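Local coordinates for uncharacterized protein (Danio rerio, PDB 4LD1) that probably contributes to centriole organisation and elongation and to tubulin binding, this chain being its C-terminal G-box domain, a likely protein-binding module, at residues P150-V154 / T165-T169; P106-E110 / Q121-D125; E61-T65 / L76-N80; P51-V55 / I67-D71; P79-T83 / I94-D98. Where two conformers were deposited one is given. Residue numbers count along the deposited sequence, not the author numbering.

The chain folds into one long antiparallel sheet in which each strand pairs with the next in sequence. From the N terminus, contact 4 opens at 51-55 and contact 3 at 61-65. Contact 4 then closes at 67-71 and contact 3 at 76-80, so the two cross, both using strand 64-68. Contact 5 begins where contact 3 ends, sharing Pro79 and Asn80, and closes at 94-98. Contacts 2 and 1 follow in series, and none nests. In the order 4, 3, 5, 2, 1 the contacts close the open ends of hairpins 55-59/64-68, 64-68/74-77, 83-86/92-95, 110-113/119-122 and 154-158/163-166. Contacts 1 and 4 are farthest apart, their centres about 53 Å from each other.

Contact 1. Residues P150-V154 / T165-T169; sequences PDGTV and TQYPT
Segments 150-154 and 165-169 run roughly antiparallel, their end-to-end directions 126° apart. Val154 and Gln166 form a hydrogen-bonded pair, CA to CA 5.3 Å. Val154 N donates to Gln166 O at 3.1 Å, and Gln166 N to Val154 O at 2.9 Å. Next come Thr153-Tyr167, CA to CA 4.8 Å, and Gly152-Pro168 at 5.5 Å. A water links the backbones here, donating to Gly152 O at 2.8 Å and Gln166 O at 2.9 Å. Gly152 has a positive phi (94°), and a CB there would crowd Pro168 CG. Before it, Asp151 (chi1 p) makes an Asx turn, its OD1 accepting from Thr153 N at 3.0 Å. Thr153, also with chi1 p, donates from OG1 to Asp151 OD1 at 2.7 Å. This leaves Thr153 CG2 3.6 Å from Tyr167 CD1 and 3.9 Å from Pro168 CD. The contact closes the open end of hairpin 154-158/163-166. The 150-154 loop arrives from strand 144-148, and strand 163-166 is one of the two outermost strands of the sheet within this chain.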
# COMPACT_ATOMS: atom_id res chain seq x y z
N PRO A 150 -25.24 18.57 -7.68
CA PRO A 150 -24.73 19.94 -7.58
C PRO A 150 -25.81 21.02 -7.55
O PRO A 150 -25.51 22.15 -7.18
CB PRO A 150 -23.83 20.08 -8.82
CG PRO A 150 -24.39 19.09 -9.79
CD PRO A 150 -24.85 17.93 -8.95
N ASP A 151 -27.04 20.67 -7.92
CA ASP A 151 -28.15 21.61 -7.84
C ASP A 151 -28.70 21.68 -6.41
O ASP A 151 -29.68 22.39 -6.16
CB ASP A 151 -29.26 21.26 -8.85
CG ASP A 151 -30.01 19.97 -8.53
OD1 ASP A 151 -29.64 19.27 -7.56
OD2 ASP A 151 -30.97 19.65 -9.26
N GLY A 152 -28.07 20.95 -5.49
CA GLY A 152 -28.40 21.04 -4.08
C GLY A 152 -29.41 19.99 -3.62
O GLY A 152 -29.71 19.88 -2.44
N THR A 153 -29.95 19.23 -4.56
CA THR A 153 -30.84 18.15 -4.21
C THR A 153 -30.05 16.93 -3.70
O THR A 153 -28.86 16.75 -3.97
CB THR A 153 -31.74 17.71 -5.38
OG1 THR A 153 -30.95 17.22 -6.47
CG2 THR A 153 -32.65 18.86 -5.85
N VAL A 154 -30.77 16.10 -2.96
CA VAL A 154 -30.32 14.80 -2.51
C VAL A 154 -31.40 13.80 -2.88
O VAL A 154 -32.57 13.98 -2.55
CB VAL A 154 -30.08 14.78 -1.00
CG1 VAL A 154 -29.65 13.42 -0.55
CG2 VAL A 154 -29.01 15.81 -0.63
N THR A 165 -36.65 12.60 -3.45
CA THR A 165 -35.84 13.77 -3.70
C THR A 165 -36.12 14.84 -2.67
O THR A 165 -37.25 15.30 -2.53
CB THR A 165 -36.10 14.35 -5.09
OG1 THR A 165 -35.86 13.33 -6.08
CG2 THR A 165 -35.18 15.56 -5.36
N GLN A 166 -35.08 15.21 -1.94
CA GLN A 166 -35.12 16.30 -0.99
C GLN A 166 -34.55 17.54 -1.66
O GLN A 166 -33.37 17.54 -2.12
CB GLN A 166 -34.32 15.94 0.26
CG GLN A 166 -34.22 17.04 1.29
CD GLN A 166 -35.56 17.39 1.91
OE1 GLN A 166 -36.22 16.54 2.49
NE2 GLN A 166 -35.96 18.64 1.77
N TYR A 167 -35.33 18.59 -1.70
CA TYR A 167 -34.94 19.84 -2.32
C TYR A 167 -34.28 20.75 -1.31
O TYR A 167 -34.60 20.71 -0.12
CB TYR A 167 -36.18 20.49 -2.94
CG TYR A 167 -36.71 19.68 -4.09
CD1 TYR A 167 -36.14 19.80 -5.35
CD2 TYR A 167 -37.71 18.76 -3.91
CE1 TYR A 167 -36.59 19.05 -6.41
CE2 TYR A 167 -38.18 18.00 -4.97
CZ TYR A 167 -37.61 18.14 -6.22
OH TYR A 167 -38.06 17.38 -7.28
N PRO A 168 -33.34 21.58 -1.77
CA PRO A 168 -32.65 22.50 -0.87
C PRO A 168 -33.55 23.63 -0.38
O PRO A 168 -34.55 23.96 -1.03
CB PRO A 168 -31.50 23.04 -1.73
CG PRO A 168 -31.98 22.91 -3.14
CD PRO A 168 -32.87 21.70 -3.16
N THR A 169 -33.20 24.21 0.76
CA THR A 169 -33.99 25.30 1.33
C THR A 169 -33.77 26.59 0.55
O THR A 169 -32.73 26.77 -0.09
CB THR A 169 -33.61 25.54 2.81
OG1 THR A 169 -32.22 25.85 2.90
CG2 THR A 169 -33.91 24.30 3.65
O HOH W 1 -31.41 18.92 -0.42

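Contact 2. Residues P106-E110 / Q121-D125; sequences PDGRE and QLNPD
Pro124 lays its ring over the turn at Asp107-Arg109. Its CG is 3.4 Å from Asp107 O and 3.9 Å from Arg109 N, and its CD is 4.0 Å from Arg109 CB. That turn is an Asx turn: Asp107 (chi1 p) accepts at OD1 from Arg109 N at 3.0 Å. Gly108 follows at phi 105°, psi -7°, where a side chain would strain against the preceding carbonyl. Glu110 and Leu122 form an antiparallel hydrogen-bonded pair, CA to CA 5.1 Å, in segments directed 157° apart. Glu110 N donates to Leu122 O at 2.9 Å, and Leu122 N to Glu110 O at 2.8 Å. Their side chains share a face, Glu110 OE1 lying 4.0 Å from Leu122 CD2. Arg109 CD reaches within 3.8 Å of Asn123 OD1, while Asn123 ND2 donates to Gln121 OE1 at 3.2 Å. Beyond the pair the backbones stay close, CA to CA 4.6 Å for Arg109-Asn123 and 4.8 Å for Gly108-Pro124. A water links them, donating to Gly108 O at 2.9 Å and Asn123 O at 3.3 Å. The pair closes the open end of hairpin 110-113/119-122. On the far edge of strand 119-122, Gln121 makes backbone hydrogen bonds with Val129 of strand 128-131.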
# COMPACT_ATOMS: atom_id res chain seq x y z
N PRO A 106 -7.27 -2.86 9.83
CA PRO A 106 -7.55 -4.15 10.48
C PRO A 106 -9.04 -4.42 10.75
O PRO A 106 -9.42 -5.59 10.82
CB PRO A 106 -6.79 -4.04 11.81
CG PRO A 106 -5.76 -3.02 11.60
CD PRO A 106 -6.25 -2.09 10.55
N ASP A 107 -9.85 -3.38 10.91
CA ASP A 107 -11.28 -3.56 11.21
C ASP A 107 -12.12 -3.85 9.96
O ASP A 107 -13.33 -4.05 10.06
CB ASP A 107 -11.85 -2.35 11.97
CG ASP A 107 -11.90 -1.08 11.13
OD1 ASP A 107 -11.47 -1.09 9.96
OD2 ASP A 107 -12.37 -0.05 11.67
N GLY A 108 -11.47 -3.88 8.80
CA GLY A 108 -12.15 -4.21 7.56
C GLY A 108 -12.41 -3.02 6.65
O GLY A 108 -12.83 -3.20 5.51
N ARG A 109 -12.15 -1.82 7.13
CA ARG A 109 -12.33 -0.64 6.28
C ARG A 109 -11.27 -0.60 5.18
O ARG A 109 -10.10 -0.88 5.42
CB ARG A 109 -12.26 0.64 7.09
CG ARG A 109 -12.43 1.91 6.28
CD ARG A 109 -12.95 3.06 7.15
NE ARG A 109 -12.09 3.29 8.31
CZ ARG A 109 -11.12 4.20 8.38
NH1 ARG A 109 -10.87 5.01 7.35
NH2 ARG A 109 -10.40 4.31 9.48
N GLU A 110 -11.68 -0.20 3.99
CA GLU A 110 -10.80 -0.06 2.84
C GLU A 110 -11.11 1.28 2.18
O GLU A 110 -12.26 1.62 2.02
CB GLU A 110 -11.01 -1.18 1.83
CG GLU A 110 -10.99 -2.59 2.40
CD GLU A 110 -11.09 -3.66 1.33
OE1 GLU A 110 -11.28 -3.32 0.15
OE2 GLU A 110 -10.96 -4.86 1.68
N GLN A 121 -14.68 4.30 -0.40
CA GLN A 121 -14.57 3.76 0.94
C GLN A 121 -15.55 2.60 1.13
O GLN A 121 -16.77 2.76 1.00
CB GLN A 121 -14.88 4.86 1.94
CG GLN A 121 -14.98 4.42 3.38
CD GLN A 121 -15.63 5.48 4.24
OE1 GLN A 121 -16.85 5.67 4.20
NE2 GLN A 121 -14.82 6.20 4.98
N LEU A 122 -15.00 1.44 1.48
CA LEU A 122 -15.78 0.28 1.83
C LEU A 122 -15.68 0.13 3.33
O LEU A 122 -14.57 0.04 3.88
CB LEU A 122 -15.22 -0.95 1.14
CG LEU A 122 -15.94 -2.27 1.40
CD1 LEU A 122 -17.44 -2.16 1.05
CD2 LEU A 122 -15.25 -3.37 0.60
N ASN A 123 -16.83 0.12 4.00
CA ASN A 123 -16.85 0.03 5.44
C ASN A 123 -17.01 -1.40 5.97
O ASN A 123 -17.51 -2.28 5.26
CB ASN A 123 -17.94 0.94 5.98
CG ASN A 123 -17.65 2.39 5.69
OD1 ASN A 123 -16.59 2.90 6.04
ND2 ASN A 123 -18.57 3.06 5.02
N PRO A 124 -16.60 -1.63 7.22
CA PRO A 124 -16.74 -2.96 7.83
C PRO A 124 -18.16 -3.53 7.77
O PRO A 124 -18.31 -4.75 7.68
CB PRO A 124 -16.34 -2.71 9.29
CG PRO A 124 -15.45 -1.54 9.25
CD PRO A 124 -15.93 -0.68 8.12
N ASP A 125 -19.17 -2.66 7.82
CA ASP A 125 -20.55 -3.13 7.83
C ASP A 125 -21.09 -3.39 6.43
O ASP A 125 -22.26 -3.74 6.26
CB ASP A 125 -21.46 -2.17 8.60
CG ASP A 125 -21.64 -0.83 7.92
OD1 ASP A 125 -21.10 -0.62 6.83
OD2 ASP A 125 -22.36 0.03 8.48
O HOH W 2 -15.25 -4.55 4.66

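Contact 3. Residues E61-T65 / L76-N80; sequences EAQTT and LQFPN
Two backbone hydrogen bonds define the antiparallel pair Thr65-Gln77, CA to CA 5.1 Å, in segments directed 132° apart. Thr65 N donates to Gln77 O at 3.0 Å, and Gln77 N to Thr65 O at 2.9 Å. A water lies 2.8 Å from Thr65 OG1 and gives weak hydrogen bonds to Gln63 O (3.3 Å) and Gln77 O (3.4 Å). Within 61-65, Thr64 OG1 (chi1 m) donates weakly to Ala62 O at 3.1 Å. CA-H...O contacts flank the pair: Thr64 CA to Gln77 O at 3.4 Å and Leu76 CA to Thr65 O at 3.3 Å. Packing centres on Pro79, whose CG is 3.5 Å from Ala62 O and whose CD is 3.4 Å from Gln63 O. Phe78 CD1 sits 3.9 Å from Thr64 OG1. Gln63 is left-handed (phi 55°, psi 40°) and with Thr64 forms a G1 beta bulge. The bulged turn of hairpin 55-59/64-68 thus leads straight into the open end of hairpin 64-68/74-77, as in a meander of antiparallel strands.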
# COMPACT_ATOMS: atom_id res chain seq x y z
N GLU A 61 14.04 -14.62 -8.04
CA GLU A 61 13.04 -15.37 -8.81
C GLU A 61 11.75 -14.56 -8.92
O GLU A 61 11.20 -14.37 -10.01
CB GLU A 61 12.78 -16.75 -8.19
CG GLU A 61 11.81 -17.64 -8.96
CD GLU A 61 12.21 -17.88 -10.40
OE1 GLU A 61 13.41 -17.71 -10.74
OE2 GLU A 61 11.32 -18.26 -11.20
N ALA A 62 11.30 -14.04 -7.78
CA ALA A 62 10.07 -13.25 -7.69
C ALA A 62 10.28 -11.79 -8.07
O ALA A 62 9.31 -11.06 -8.29
CB ALA A 62 9.51 -13.34 -6.29
N GLN A 63 11.54 -11.37 -8.17
CA GLN A 63 11.92 -10.00 -8.47
C GLN A 63 11.27 -9.03 -7.49
O GLN A 63 10.85 -7.93 -7.85
CB GLN A 63 11.57 -9.65 -9.92
CG GLN A 63 12.25 -10.54 -10.95
CD GLN A 63 11.87 -10.21 -12.38
OE1 GLN A 63 11.56 -9.07 -12.71
NE2 GLN A 63 11.90 -11.22 -13.24
N THR A 64 11.23 -9.44 -6.22
CA THR A 64 10.54 -8.68 -5.18
C THR A 64 11.52 -8.20 -4.11
O THR A 64 12.44 -8.93 -3.72
CB THR A 64 9.46 -9.55 -4.51
OG1 THR A 64 8.53 -9.99 -5.51
CG2 THR A 64 8.72 -8.78 -3.42
N THR A 65 11.34 -6.97 -3.64
CA THR A 65 12.16 -6.41 -2.58
C THR A 65 11.29 -6.26 -1.32
O THR A 65 10.15 -5.79 -1.39
CB THR A 65 12.71 -5.05 -2.97
OG1 THR A 65 13.43 -5.18 -4.20
CG2 THR A 65 13.59 -4.47 -1.89
N LEU A 76 7.20 -3.58 0.70
CA LEU A 76 7.30 -4.56 -0.36
C LEU A 76 7.24 -3.84 -1.68
O LEU A 76 6.42 -2.96 -1.88
CB LEU A 76 6.15 -5.56 -0.29
CG LEU A 76 6.07 -6.49 0.91
CD1 LEU A 76 4.81 -7.32 0.85
CD2 LEU A 76 7.28 -7.38 0.93
N GLN A 77 8.10 -4.22 -2.61
CA GLN A 77 8.06 -3.73 -3.98
C GLN A 77 8.04 -4.90 -4.94
O GLN A 77 8.88 -5.79 -4.83
CB GLN A 77 9.23 -2.83 -4.29
CG GLN A 77 9.38 -1.68 -3.36
CD GLN A 77 10.56 -0.81 -3.74
OE1 GLN A 77 11.42 -1.22 -4.52
NE2 GLN A 77 10.60 0.40 -3.22
N PHE A 78 7.10 -4.86 -5.89
CA PHE A 78 6.86 -5.95 -6.83
C PHE A 78 7.27 -5.51 -8.23
O PHE A 78 7.30 -4.30 -8.51
CB PHE A 78 5.38 -6.33 -6.82
CG PHE A 78 4.93 -6.86 -5.50
CD1 PHE A 78 5.14 -8.19 -5.16
CD2 PHE A 78 4.33 -6.03 -4.57
CE1 PHE A 78 4.74 -8.68 -3.93
CE2 PHE A 78 3.92 -6.51 -3.35
CZ PHE A 78 4.13 -7.83 -3.03
N PRO A 79 7.57 -6.47 -9.12
CA PRO A 79 8.12 -6.14 -10.44
C PRO A 79 7.14 -5.47 -11.41
O PRO A 79 7.59 -4.96 -12.44
CB PRO A 79 8.58 -7.50 -10.99
CG PRO A 79 7.79 -8.50 -10.21
CD PRO A 79 7.62 -7.92 -8.86
N ASN A 80 5.85 -5.45 -11.08
CA ASN A 80 4.86 -4.74 -11.88
C ASN A 80 4.70 -3.29 -11.43
O ASN A 80 3.80 -2.59 -11.89
CB ASN A 80 3.51 -5.44 -11.77
CG ASN A 80 2.90 -5.30 -10.39
OD1 ASN A 80 3.61 -5.15 -9.39
ND2 ASN A 80 1.57 -5.34 -10.32
O HOH W 3 11.83 -5.05 -6.45

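Contact 4. Residues P51-V55 / I67-D71; sequences PDQRV and ITYPD
Ile67, still in strand 64-68, brings its CA 3.4 Å from Val55 O as a CA-H...O contact. Its CG2 lies 4.1 Å from Arg54 CD, and its backbone hydrogen-bonds with Val75 of strand 74-77. Thr68 is the antiparallel hydrogen-bonded partner of Val55, CA to CA 5.3 Å, in segments directed 132° apart. Thr68 N donates to Val55 O at 2.9 Å, and Val55 N to Thr68 O at 3.0 Å. Thr68 OG1 (chi1 p) is 3.6 Å from Val55 CB. The pair marks the open end of hairpin 55-59/64-68, entered through an Asx turn: Asp52 OD1 accepts from Arg54 N at 3.0 Å, with Gln53 left-handed (phi 83°). Tyr69 follows, CA to CA 4.6 Å from Arg54, its CE2 3.5 Å from Arg54 CD. Arg54 (chi1 p) curls back to its own loop, where its NH1 makes a salt bridge with Asp52 OD2 at 3.0 Å. Pro70 covers the turn, its CG 3.7 Å from Asp52 O and 4.1 Å from Gln53 CB. Asp71 OD1 accepts from Met73 N.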
# COMPACT_ATOMS: atom_id res chain seq x y z
N PRO A 51 23.19 0.50 8.53
CA PRO A 51 23.53 0.96 9.88
C PRO A 51 22.33 1.35 10.74
O PRO A 51 22.42 1.25 11.98
CB PRO A 51 24.40 2.19 9.62
CG PRO A 51 25.08 1.88 8.31
CD PRO A 51 23.98 1.19 7.50
N ASP A 52 21.25 1.79 10.11
CA ASP A 52 20.03 2.16 10.81
C ASP A 52 19.19 0.94 11.20
O ASP A 52 18.09 1.08 11.75
CB ASP A 52 19.21 3.18 10.01
CG ASP A 52 18.66 2.64 8.69
OD1 ASP A 52 18.70 1.41 8.47
OD2 ASP A 52 18.16 3.46 7.88
N GLN A 53 19.73 -0.24 10.89
CA GLN A 53 19.20 -1.53 11.32
C GLN A 53 18.09 -2.03 10.41
O GLN A 53 17.53 -3.11 10.64
CB GLN A 53 18.76 -1.52 12.78
CG GLN A 53 19.86 -1.08 13.74
CD GLN A 53 21.11 -1.94 13.62
OE1 GLN A 53 22.20 -1.42 13.42
NE2 GLN A 53 20.94 -3.25 13.74
N ARG A 54 17.76 -1.27 9.38
CA ARG A 54 16.84 -1.80 8.39
C ARG A 54 17.55 -2.90 7.60
O ARG A 54 18.77 -2.89 7.44
CB ARG A 54 16.23 -0.70 7.49
CG ARG A 54 17.02 -0.28 6.27
CD ARG A 54 16.30 0.94 5.60
NE ARG A 54 16.89 1.22 4.28
CZ ARG A 54 17.96 1.99 4.07
NH1 ARG A 54 18.59 2.60 5.08
NH2 ARG A 54 18.39 2.16 2.84
N VAL A 55 16.77 -3.88 7.18
CA VAL A 55 17.27 -4.99 6.39
C VAL A 55 16.49 -5.04 5.08
O VAL A 55 15.25 -5.04 5.09
CB VAL A 55 17.12 -6.34 7.10
CG1 VAL A 55 17.75 -7.46 6.24
CG2 VAL A 55 17.78 -6.32 8.47
N ILE A 67 11.68 -4.69 2.60
CA ILE A 67 12.46 -3.90 3.53
C ILE A 67 11.80 -3.98 4.88
O ILE A 67 10.61 -3.64 5.03
CB ILE A 67 12.57 -2.42 3.14
CG1 ILE A 67 12.97 -2.27 1.68
CG2 ILE A 67 13.57 -1.73 4.06
CD1 ILE A 67 12.98 -0.85 1.21
N THR A 68 12.54 -4.42 5.88
CA THR A 68 12.04 -4.47 7.25
C THR A 68 12.74 -3.42 8.09
O THR A 68 13.96 -3.25 7.99
CB THR A 68 12.26 -5.87 7.87
OG1 THR A 68 13.66 -6.13 8.02
CG2 THR A 68 11.63 -6.95 7.01
N TYR A 69 11.97 -2.74 8.93
CA TYR A 69 12.47 -1.68 9.80
C TYR A 69 12.39 -2.12 11.25
O TYR A 69 11.56 -2.97 11.60
CB TYR A 69 11.65 -0.40 9.60
CG TYR A 69 11.90 0.24 8.26
CD1 TYR A 69 11.19 -0.15 7.13
CD2 TYR A 69 12.87 1.22 8.12
CE1 TYR A 69 11.45 0.42 5.89
CE2 TYR A 69 13.12 1.80 6.91
CZ TYR A 69 12.43 1.39 5.80
OH TYR A 69 12.73 1.98 4.59
N PRO A 70 13.23 -1.54 12.11
CA PRO A 70 13.24 -1.98 13.51
C PRO A 70 11.94 -1.71 14.27
O PRO A 70 11.70 -2.40 15.25
CB PRO A 70 14.41 -1.21 14.13
CG PRO A 70 14.85 -0.20 13.11
CD PRO A 70 14.37 -0.65 11.78
N ASP A 71 11.11 -0.78 13.81
CA ASP A 71 9.84 -0.50 14.48
C ASP A 71 8.70 -1.41 14.00
O ASP A 71 7.55 -1.26 14.44
CB ASP A 71 9.46 0.97 14.32
CG ASP A 71 8.99 1.31 12.91
OD1 ASP A 71 9.27 0.55 11.96
OD2 ASP A 71 8.34 2.36 12.76
O HOH W 4 14.88 -4.37 10.68

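Contact 5. Residues P79-T83 / I94-D98; sequences PNNQT and ITFPD
Both backbone groups that Thr83 directs at segment 94-98 are satisfied. Thr83 N donates to Thr95 O at 3.0 Å, and Thr95 N donates to Thr83 O at 2.8 Å. They form an antiparallel hydrogen-bonded pair, CA to CA 5.3 Å, in segments whose directions are 151° apart. The same carbonyls take CA-H...O contacts, Gln82 CA to Thr95 O at 3.4 Å and Ile94 CA to Thr83 O at 3.5 Å. Gln82 backbone N is satisfied inside its own segment, donating to Asn80 OD1 at 3.0 Å. This is an Asx turn, with Asn80 at chi1 p and Asn81 left-handed (phi 85°, psi 4°). Gln82 is extended (chi1 and chi2 t); its NE2 donates to Glu84 OE2 on strand 83-86 and lies 3.5 Å from Ile94 CG2. Its OE1 lies 3.4 Å from Phe96 CD1 and 3.9 Å from Pro97 CD. Pro97 CG packs 3.2 Å from Asn80 O and 3.4 Å from Asn80 ND2. On the other edge of strand 92-95, Ile94 makes backbone hydrogen bonds with Lys102. Between the two segments, which meet at the open end of hairpin 83-86/92-95, both hydrogen bonds are thus backbone to backbone. Polar side chains cross only as packing, so the register is given by the two main-chain bonds, while the Asx turn shapes the loop that leads into them.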
# COMPACT_ATOMS: atom_id res chain seq x y z
N PRO A 79 7.57 -6.47 -9.12
CA PRO A 79 8.12 -6.14 -10.44
C PRO A 79 7.14 -5.47 -11.41
O PRO A 79 7.59 -4.96 -12.44
CB PRO A 79 8.58 -7.50 -10.99
CG PRO A 79 7.79 -8.50 -10.21
CD PRO A 79 7.62 -7.92 -8.86
N ASN A 80 5.85 -5.45 -11.08
CA ASN A 80 4.86 -4.74 -11.88
C ASN A 80 4.70 -3.29 -11.43
O ASN A 80 3.80 -2.59 -11.89
CB ASN A 80 3.51 -5.44 -11.77
CG ASN A 80 2.90 -5.30 -10.39
OD1 ASN A 80 3.61 -5.15 -9.39
ND2 ASN A 80 1.57 -5.34 -10.32
N ASN A 81 5.58 -2.88 -10.52
CA ASN A 81 5.65 -1.51 -9.99
C ASN A 81 4.69 -1.26 -8.83
O ASN A 81 4.59 -0.14 -8.34
CB ASN A 81 5.43 -0.47 -11.09
CG ASN A 81 6.27 0.78 -10.90
OD1 ASN A 81 6.59 1.16 -9.77
ND2 ASN A 81 6.64 1.41 -12.00
N GLN A 82 3.99 -2.30 -8.40
CA GLN A 82 3.16 -2.22 -7.22
C GLN A 82 4.05 -2.14 -5.98
O GLN A 82 5.06 -2.85 -5.89
CB GLN A 82 2.24 -3.44 -7.13
CG GLN A 82 1.34 -3.44 -5.92
CD GLN A 82 0.14 -4.36 -6.08
OE1 GLN A 82 -0.39 -4.51 -7.18
NE2 GLN A 82 -0.26 -4.99 -4.99
N THR A 83 3.70 -1.28 -5.04
CA THR A 83 4.45 -1.13 -3.81
C THR A 83 3.50 -1.15 -2.63
O THR A 83 2.34 -0.70 -2.74
CB THR A 83 5.32 0.15 -3.80
OG1 THR A 83 4.51 1.33 -3.92
CG2 THR A 83 6.31 0.12 -4.95
N ILE A 94 -1.40 0.05 -0.22
CA ILE A 94 -0.97 -0.42 -1.52
C ILE A 94 -1.03 0.68 -2.54
O ILE A 94 -2.06 1.32 -2.72
CB ILE A 94 -1.88 -1.55 -2.01
CG1 ILE A 94 -1.95 -2.67 -0.97
CG2 ILE A 94 -1.42 -2.07 -3.35
CD1 ILE A 94 -3.04 -3.68 -1.24
N THR A 95 0.06 0.89 -3.26
CA THR A 95 0.08 1.74 -4.42
C THR A 95 0.17 0.84 -5.64
O THR A 95 1.19 0.16 -5.85
CB THR A 95 1.25 2.72 -4.38
OG1 THR A 95 1.17 3.49 -3.18
CG2 THR A 95 1.23 3.65 -5.57
N PHE A 96 -0.90 0.80 -6.41
CA PHE A 96 -1.00 -0.05 -7.58
C PHE A 96 -0.21 0.56 -8.73
O PHE A 96 0.17 1.73 -8.67
CB PHE A 96 -2.47 -0.22 -7.97
CG PHE A 96 -3.24 -1.08 -7.02
CD1 PHE A 96 -3.15 -2.46 -7.08
CD2 PHE A 96 -4.04 -0.51 -6.06
CE1 PHE A 96 -3.85 -3.25 -6.20
CE2 PHE A 96 -4.76 -1.30 -5.18
CZ PHE A 96 -4.66 -2.68 -5.25
N PRO A 97 0.05 -0.23 -9.77
CA PRO A 97 0.81 0.30 -10.91
C PRO A 97 0.13 1.50 -11.56
O PRO A 97 0.83 2.37 -12.09
CB PRO A 97 0.90 -0.89 -11.87
CG PRO A 97 0.74 -2.08 -11.01
CD PRO A 97 -0.14 -1.69 -9.86
N ASP A 98 -1.20 1.58 -11.49
CA ASP A 98 -1.93 2.72 -12.09
C ASP A 98 -2.01 3.93 -11.17
O ASP A 98 -2.64 4.94 -11.50
CB ASP A 98 -3.31 2.27 -12.59
CG ASP A 98 -4.30 1.97 -11.47
OD1 ASP A 98 -3.99 2.16 -10.28
OD2 ASP A 98 -5.43 1.55 -11.81